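Local coordinates for probable starch synthase 4, chloroplastic/amyloplastic (Arabidopsis thaliana, PDB 6GNE), which is a probable plastid starch synthase, a glycosyltransferase of the two-domain GT-B fold, modelled here with bound ADP and glycan, at residues A[324-328]-A[352-356]; A[19-23]-A[56-61]. One frame throughout, in Å; residues are numbered along the deposited sequence.

Contact 1. Residues A[324-328]-A[352-356]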
ATOM      1  N   VAL A 324      13.627   5.132 -10.014  1.00 35.57           N
ATOM      2  CA  VAL A 324      13.663   4.470 -11.315  1.00 36.95           C
ATOM      3  C   VAL A 324      15.008   4.542 -12.041  1.00 38.86           C
ATOM      4  O   VAL A 324      15.320   3.624 -12.814  1.00 37.97           O
ATOM      5  CB  VAL A 324      12.573   4.972 -12.286  1.00 38.04           C
ATOM      6  CG1 VAL A 324      11.244   4.303 -11.908  1.00 37.66           C
ATOM      7  CG2 VAL A 324      12.517   6.497 -12.364  1.00 38.63           C
ATOM      8  N   HIS A 325      15.782   5.619 -11.807  1.00 40.37           N
ATOM      9  CA  HIS A 325      17.121   5.725 -12.387  1.00 40.95           C
ATOM     10  C   HIS A 325      18.034   4.646 -11.793  1.00 37.91           C
ATOM     11  O   HIS A 325      18.841   4.070 -12.533  1.00 37.28           O
ATOM     12  CB  HIS A 325      17.728   7.142 -12.232  1.00 43.84           C
ATOM     13  CG  HIS A 325      16.994   8.193 -13.010  1.00 47.95           C
ATOM     14  ND1 HIS A 325      16.817   8.115 -14.375  1.00 50.17           N
ATOM     15  CD2 HIS A 325      16.371   9.337 -12.612  1.00 49.66           C
ATOM     16  CE1 HIS A 325      16.117   9.160 -14.786  1.00 53.10           C
ATOM     17  NE2 HIS A 325      15.835   9.918 -13.736  1.00 51.25           N
ATOM     18  N   LEU A 326      17.893   4.398 -10.487  1.00 33.88           N
ATOM     19  CA  LEU A 326      18.605   3.314  -9.813  1.00 33.14           C
ATOM     20  C   LEU A 326      18.152   1.927 -10.240  1.00 31.80           C
ATOM     21  O   LEU A 326      18.968   1.026 -10.327  1.00 31.52           O
ATOM     22  CB  LEU A 326      18.512   3.445  -8.281  1.00 32.23           C
ATOM     23  CG  LEU A 326      19.210   4.688  -7.743  1.00 33.35           C
ATOM     24  CD1 LEU A 326      18.926   4.815  -6.261  1.00 32.04           C
ATOM     25  CD2 LEU A 326      20.729   4.647  -8.057  1.00 34.78           C
ATOM     26  N   ILE A 327      16.866   1.756 -10.515  1.00 30.97           N
ATOM     27  CA  ILE A 327      16.366   0.500 -11.036  1.00 30.67           C
ATOM     28  C   ILE A 327      16.958   0.245 -12.425  1.00 32.75           C
ATOM     29  O   ILE A 327      17.461  -0.845 -12.696  1.00 32.34           O
ATOM     30  CB  ILE A 327      14.842   0.470 -11.096  1.00 29.62           C
ATOM     31  CG1 ILE A 327      14.288   0.463  -9.661  1.00 29.57           C
ATOM     32  CG2 ILE A 327      14.350  -0.768 -11.806  1.00 29.18           C
ATOM     33  CD1 ILE A 327      12.802   0.727  -9.535  1.00 29.18           C
ATOM     34  N   ARG A 328      16.894   1.253 -13.294  1.00 33.94           N
ATOM     35  CA  ARG A 328      17.556   1.194 -14.585  1.00 35.76           C
ATOM     36  C   ARG A 328      19.033   0.778 -14.457  1.00 35.02           C
ATOM     37  O   ARG A 328      19.464  -0.142 -15.152  1.00 35.14           O
ATOM     38  CB  ARG A 328      17.471   2.528 -15.276  1.00 39.59           C
ATOM     39  CG  ARG A 328      18.051   2.540 -16.680  1.00 43.57           C
ATOM     40  CD  ARG A 328      18.295   3.928 -17.201  1.00 47.25           C
ATOM     41  NE  ARG A 328      18.225   3.908 -18.665  1.00 52.09           N
ATOM     42  CZ  ARG A 328      19.228   3.566 -19.491  1.00 55.80           C
ATOM     43  NH1 ARG A 328      19.035   3.600 -20.814  1.00 59.28           N
ATOM     44  NH2 ARG A 328      20.420   3.179 -19.018  1.00 55.95           N
ATOM     45  N   ILE A 352       8.663   7.511 -18.784  1.00 45.93           N
ATOM     46  CA  ILE A 352       9.215   6.408 -17.996  1.00 44.76           C
ATOM     47  C   ILE A 352       8.842   5.072 -18.646  1.00 45.63           C
ATOM     48  O   ILE A 352       9.696   4.183 -18.769  1.00 44.57           O
ATOM     49  CB  ILE A 352       8.756   6.448 -16.520  1.00 42.63           C
ATOM     50  CG1 ILE A 352       9.154   7.780 -15.879  1.00 43.46           C
ATOM     51  CG2 ILE A 352       9.338   5.282 -15.718  1.00 40.41           C
ATOM     52  CD1 ILE A 352       9.029   7.858 -14.370  1.00 42.40           C
ATOM     53  N   GLN A 353       7.596   4.926 -19.085  1.00 47.17           N
ATOM     54  CA  GLN A 353       7.205   3.723 -19.829  1.00 48.92           C
ATOM     55  C   GLN A 353       8.078   3.560 -21.088  1.00 50.76           C
ATOM     56  O   GLN A 353       8.596   2.487 -21.353  1.00 50.36           O
ATOM     57  CB  GLN A 353       5.703   3.738 -20.173  1.00 50.16           C
ATOM     58  CG  GLN A 353       5.095   2.384 -20.575  1.00 51.29           C
ATOM     59  CD  GLN A 353       4.915   1.374 -19.433  1.00 51.51           C
ATOM     60  OE1 GLN A 353       4.939   1.695 -18.233  1.00 52.66           O
ATOM     61  NE2 GLN A 353       4.721   0.130 -19.816  1.00 53.32           N
ATOM     62  N   ARG A 354       8.252   4.646 -21.831  1.00 52.62           N
ATOM     63  CA  ARG A 354       9.037   4.673 -23.075  1.00 54.80           C
ATOM     64  C   ARG A 354      10.527   4.279 -22.813  1.00 54.51           C
ATOM     65  O   ARG A 354      11.120   3.527 -23.577  1.00 54.82           O
ATOM     66  CB  ARG A 354       8.894   6.071 -23.685  1.00 57.01           C
ATOM     67  CG  ARG A 354       9.224   6.245 -25.148  1.00 60.94           C
ATOM     68  CD  ARG A 354       8.375   7.313 -25.804  1.00 63.92           C
ATOM     69  NE  ARG A 354       8.561   8.610 -25.127  1.00 64.80           N
ATOM     70  CZ  ARG A 354       7.650   9.278 -24.401  1.00 64.69           C
ATOM     71  NH1 ARG A 354       6.378   8.870 -24.265  1.00 64.06           N
ATOM     72  NH2 ARG A 354       8.005  10.439 -23.833  1.00 65.07           N
ATOM     73  N   GLU A 355      11.100   4.755 -21.711  1.00 53.58           N
ATOM     74  CA  GLU A 355      12.500   4.488 -21.345  1.00 55.11           C
ATOM     75  C   GLU A 355      12.715   2.997 -21.046  1.00 52.58           C
ATOM     76  O   GLU A 355      13.696   2.401 -21.506  1.00 54.20           O
ATOM     77  CB  GLU A 355      12.899   5.342 -20.123  1.00 58.18           C
ATOM     78  CG  GLU A 355      14.385   5.414 -19.740  1.00 61.22           C
ATOM     79  CD  GLU A 355      14.585   5.908 -18.283  1.00 67.65           C
ATOM     80  OE1 GLU A 355      15.555   5.483 -17.588  1.00 72.10           O
ATOM     81  OE2 GLU A 355      13.755   6.714 -17.772  1.00 71.59           O
ATOM     82  N   PHE A 356      11.790   2.398 -20.300  1.00 47.84           N
ATOM     83  CA  PHE A 356      11.861   0.974 -19.988  1.00 44.40           C
ATOM     84  C   PHE A 356      11.512   0.093 -21.186  1.00 45.36           C
ATOM     85  O   PHE A 356      12.099  -0.968 -21.354  1.00 44.51           O
ATOM     86  CB  PHE A 356      11.026   0.631 -18.739  1.00 41.75           C
ATOM     87  CG  PHE A 356      11.725   0.979 -17.461  1.00 39.46           C
ATOM     88  CD1 PHE A 356      11.707   2.287 -16.968  1.00 38.89           C
ATOM     89  CD2 PHE A 356      12.487   0.040 -16.804  1.00 38.57           C
ATOM     90  CE1 PHE A 356      12.394   2.638 -15.835  1.00 37.88           C
ATOM     91  CE2 PHE A 356      13.193   0.390 -15.657  1.00 37.69           C
ATOM     92  CZ  PHE A 356      13.131   1.688 -15.171  1.00 37.58           C
TER
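Arg328 and Glu355 bridge two helical segments that run almost parallel, their axes 7° apart and 11.9 Å from each other at closest approach. From the backbone of Arg328, CB lies off the ring plane of Phe356, 4.4 Å from CZ. CG, set anti to the backbone N (chi1 -176°), starts an extended chain and already comes within 4.0 Å of Glu355 OE1. Arg328 CD follows at 3.2 Å from Glu355 OE1. Arg328 NE then forms the salt bridge, 3.3 Å from Glu355 OE1. The carboxylate oxygen sits at the guanidinium edge, and the two planes are only 25° apart although the side chains cross nearly at right angles. His325 ND1 lies near the same oxygen without touching it.

Beneath this polar rim, Phe356 reaches across to the other helix. Its CZ points at Val324 O, 3.8 Å away and near the ring plane, a carbonyl already bonded to Arg328 N. CE2 meets Ile327 CG2 at 4.2 Å, and Val324 CG2 touches Ile352 CD1. Phe356 also rests on Leu343, and Ile327 on Cys314 and Thr316, as expected of neighbouring helices covering one face of a Rossmann-like parallel sheet. The contact is thus layered, apolar toward the sheet and ionic outward; with Arg328 only partly exposed, the carboxylate probably offsets its charge, and a protonated His325 would add to the attraction on Glu355.

Contact 2. Residues A[19-23]-A[56-61]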
ATOM      1  N   MET A  19      -9.183  -2.352  -1.784  1.00 36.48           N
ATOM      2  CA  MET A  19      -9.017  -3.516  -0.941  1.00 37.31           C
ATOM      3  C   MET A  19      -8.520  -4.679  -1.801  1.00 36.98           C
ATOM      4  O   MET A  19      -9.131  -5.043  -2.813  1.00 37.44           O
ATOM      5  CB  MET A  19     -10.332  -3.905  -0.289  1.00 40.48           C
ATOM      6  CG  MET A  19     -10.180  -4.986   0.791  1.00 41.69           C
ATOM      7  SD  MET A  19     -11.743  -5.733   1.237  1.00 44.35           S
ATOM      8  CE  MET A  19     -11.151  -7.164   2.106  1.00 46.09           C
ATOM      9  N   ALA A  20      -7.414  -5.261  -1.379  1.00 35.50           N
ATOM     10  CA  ALA A  20      -6.847  -6.405  -2.065  1.00 35.92           C
ATOM     11  C   ALA A  20      -7.704  -7.635  -1.766  1.00 36.46           C
ATOM     12  O   ALA A  20      -8.089  -7.823  -0.604  1.00 35.73           O
ATOM     13  CB  ALA A  20      -5.409  -6.621  -1.612  1.00 35.49           C
ATOM     14  N   PRO A  21      -8.008  -8.479  -2.759  1.00 36.81           N
ATOM     15  CA  PRO A  21      -7.548  -8.419  -4.175  1.00 35.74           C
ATOM     16  C   PRO A  21      -8.528  -7.775  -5.149  1.00 35.34           C
ATOM     17  O   PRO A  21      -8.157  -7.529  -6.256  1.00 34.48           O
ATOM     18  CB  PRO A  21      -7.453  -9.897  -4.553  1.00 36.22           C
ATOM     19  CG  PRO A  21      -8.546 -10.530  -3.743  1.00 37.97           C
ATOM     20  CD  PRO A  21      -8.706  -9.741  -2.473  1.00 37.80           C
ATOM     21  N   VAL A  22      -9.755  -7.512  -4.687  1.00 35.74           N
ATOM     22  CA  VAL A  22     -10.856  -7.059  -5.498  1.00 36.36           C
ATOM     23  C   VAL A  22     -10.646  -5.700  -6.158  1.00 35.98           C
ATOM     24  O   VAL A  22     -11.081  -5.484  -7.294  1.00 36.13           O
ATOM     25  CB  VAL A  22     -12.191  -7.088  -4.690  1.00 38.42           C
ATOM     26  CG1 VAL A  22     -12.214  -6.101  -3.513  1.00 38.25           C
ATOM     27  CG2 VAL A  22     -13.382  -6.832  -5.593  1.00 40.19           C
ATOM     28  N   ALA A  23      -9.996  -4.777  -5.461  1.00 35.61           N
ATOM     29  CA  ALA A  23      -9.692  -3.475  -6.008  1.00 36.55           C
ATOM     30  C   ALA A  23      -8.355  -3.015  -5.493  1.00 35.96           C
ATOM     31  O   ALA A  23      -8.279  -2.459  -4.403  1.00 35.23           O
ATOM     32  CB  ALA A  23     -10.781  -2.498  -5.621  1.00 38.24           C
ATOM     33  N   MET A  56     -13.134  -3.873 -11.225  1.00 45.93           N
ATOM     34  CA  MET A  56     -12.829  -4.704 -10.057  1.00 46.17           C
ATOM     35  C   MET A  56     -12.577  -6.154 -10.447  1.00 46.02           C
ATOM     36  O   MET A  56     -12.979  -6.598 -11.513  1.00 47.89           O
ATOM     37  CB  MET A  56     -13.933  -4.594  -8.997  1.00 47.41           C
ATOM     38  CG  MET A  56     -15.264  -5.332  -9.311  1.00 50.17           C
ATOM     39  SD  MET A  56     -16.576  -5.022  -8.096  1.00 49.54           S
ATOM     40  CE  MET A  56     -16.831  -6.590  -7.268  1.00 50.58           C
ATOM     41  N   GLN A  57     -11.864  -6.858  -9.586  1.00 45.82           N
ATOM     42  CA  GLN A  57     -11.476  -8.231  -9.823  1.00 47.43           C
ATOM     43  C   GLN A  57     -12.497  -9.161  -9.140  1.00 48.10           C
ATOM     44  O   GLN A  57     -12.511  -9.298  -7.922  1.00 45.61           O
ATOM     45  CB  GLN A  57     -10.064  -8.458  -9.296  1.00 48.18           C
ATOM     46  CG  GLN A  57      -9.375  -9.719  -9.844  1.00 51.01           C
ATOM     47  CD  GLN A  57      -8.333 -10.304  -8.881  1.00 50.59           C
ATOM     48  OE1 GLN A  57      -7.135 -10.055  -9.048  1.00 50.98           O
ATOM     49  NE2 GLN A  57      -8.780 -11.062  -7.863  1.00 50.23           N
ATOM     50  N   TYR A  58     -13.310  -9.838  -9.948  1.00 50.06           N
ATOM     51  CA  TYR A  58     -14.464 -10.578  -9.483  1.00 52.52           C
ATOM     52  C   TYR A  58     -14.190 -11.875  -8.742  1.00 54.08           C
ATOM     53  O   TYR A  58     -15.047 -12.323  -7.976  1.00 54.54           O
ATOM     54  CB  TYR A  58     -15.474 -10.797 -10.630  1.00 54.23           C
ATOM     55  CG  TYR A  58     -16.305  -9.562 -10.829  1.00 55.20           C
ATOM     56  CD1 TYR A  58     -17.333  -9.251  -9.931  1.00 56.53           C
ATOM     57  CD2 TYR A  58     -16.014  -8.641 -11.847  1.00 54.91           C
ATOM     58  CE1 TYR A  58     -18.065  -8.075 -10.059  1.00 57.90           C
ATOM     59  CE2 TYR A  58     -16.770  -7.476 -12.007  1.00 56.58           C
ATOM     60  CZ  TYR A  58     -17.788  -7.182 -11.089  1.00 57.81           C
ATOM     61  OH  TYR A  58     -18.572  -6.045 -11.180  1.00 58.84           O
ATOM     62  N   ASP A  59     -12.991 -12.431  -8.853  1.00 56.14           N
ATOM     63  CA  ASP A  59     -12.897 -13.873  -8.639  1.00 60.42           C
ATOM     64  C   ASP A  59     -12.682 -14.347  -7.224  1.00 60.74           C
ATOM     65  O   ASP A  59     -12.773 -15.552  -6.981  1.00 63.42           O
ATOM     66  CB  ASP A  59     -11.965 -14.559  -9.658  1.00 62.44           C
ATOM     67  CG  ASP A  59     -10.622 -13.999  -9.680  1.00 60.22           C
ATOM     68  OD1 ASP A  59     -10.028 -14.070  -8.592  1.00 60.24           O
ATOM     69  OD2 ASP A  59     -10.151 -13.550 -10.788  1.00 61.28           O
ATOM     70  N   ARG A  60     -12.463 -13.435  -6.279  1.00 60.45           N
ATOM     71  CA  ARG A  60     -12.420 -13.813  -4.871  1.00 60.35           C
ATOM     72  C   ARG A  60     -13.616 -13.267  -4.111  1.00 56.70           C
ATOM     73  O   ARG A  60     -13.664 -13.381  -2.885  1.00 54.64           O
ATOM     74  CB  ARG A  60     -11.097 -13.359  -4.252  1.00 62.34           C
ATOM     75  CG  ARG A  60      -9.875 -13.730  -5.105  1.00 65.65           C
ATOM     76  CD  ARG A  60      -9.633 -15.237  -5.162  1.00 71.21           C
ATOM     77  NE  ARG A  60      -8.943 -15.735  -3.949  1.00 75.73           N
ATOM     78  CZ  ARG A  60      -8.832 -17.016  -3.582  1.00 81.35           C
ATOM     79  NH1 ARG A  60      -9.324 -18.009  -4.332  1.00 83.80           N
ATOM     80  NH2 ARG A  60      -8.206 -17.312  -2.447  1.00 83.21           N
ATOM     81  N   VAL A  61     -14.597 -12.756  -4.853  1.00 55.37           N
ATOM     82  CA  VAL A  61     -15.794 -12.190  -4.277  1.00 54.37           C
ATOM     83  C   VAL A  61     -16.790 -13.310  -4.176  1.00 54.85           C
ATOM     84  O   VAL A  61     -17.185 -13.831  -5.176  1.00 57.35           O
ATOM     85  CB  VAL A  61     -16.344 -11.051  -5.150  1.00 54.13           C
ATOM     86  CG1 VAL A  61     -17.572 -10.419  -4.506  1.00 56.59           C
ATOM     87  CG2 VAL A  61     -15.297  -9.969  -5.358  1.00 51.49           C
TER
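Val22 O and Gln57 N join two irregular segments by a single backbone hydrogen bond of 2.8 Å, nearly straight at 174° and lying in the carbonyl plane on a lone pair, where the chains come within 4.5 Å between Val22 CA and Gln57 CA. Val22 is buried and has the largest share of the contact. Its CG2, anti to the backbone N, lies 3.5 Å from Gln57 O and touches Met56 CE (3.8 Å) and Val61 CG2 (3.7 Å). Met56 is bent at chi3 (-113°), which turns its methyl toward the valine, and both residues also press on Phe96 of strand 92-100.

The 19-23 turn follows the first strand of the N-terminal GT-B domain and leads to helix 27-41; just after it come the glycine-rich K-x-G-G-L signature of glycogen and starch synthases and the start of the ADP pocket. Val22 and Ala23 both face Met19 in a classic beta bulge, with Met19 and Ala23 bonded reciprocally through their backbones, and the peptide bond before Pro21 is cis.

On the outer side, Pro21 fits against two side chains. Its CB lies 3.8 Å from Gln57 NE2, a contact rather than a bond. Pro21 CG rests on Arg60 CG at 3.7 Å, the arginine crossing the ring at about a right angle before bending away toward Glu90 in a long, weak ion pair.

From the N terminus, strand 11-15 leads into residues 19-23; the chain then runs through helix 27-41 and strand 45-51 before residues 56-61 return to close contact 2, joining two loops of the N-terminal domain beside strand 92-100. Much later, contact 1 closes a shorter loop in the C-terminal domain: helix 324-336, strand 340-346 and the start of helix 350-362, one helix-strand-helix unit of the parallel sheet. The loops follow in series, neither nested nor crossed. The contacts do not touch, their centres being about 29 Å apart, yet each has a side chain about 10 Å from the bound ADP, one from each domain.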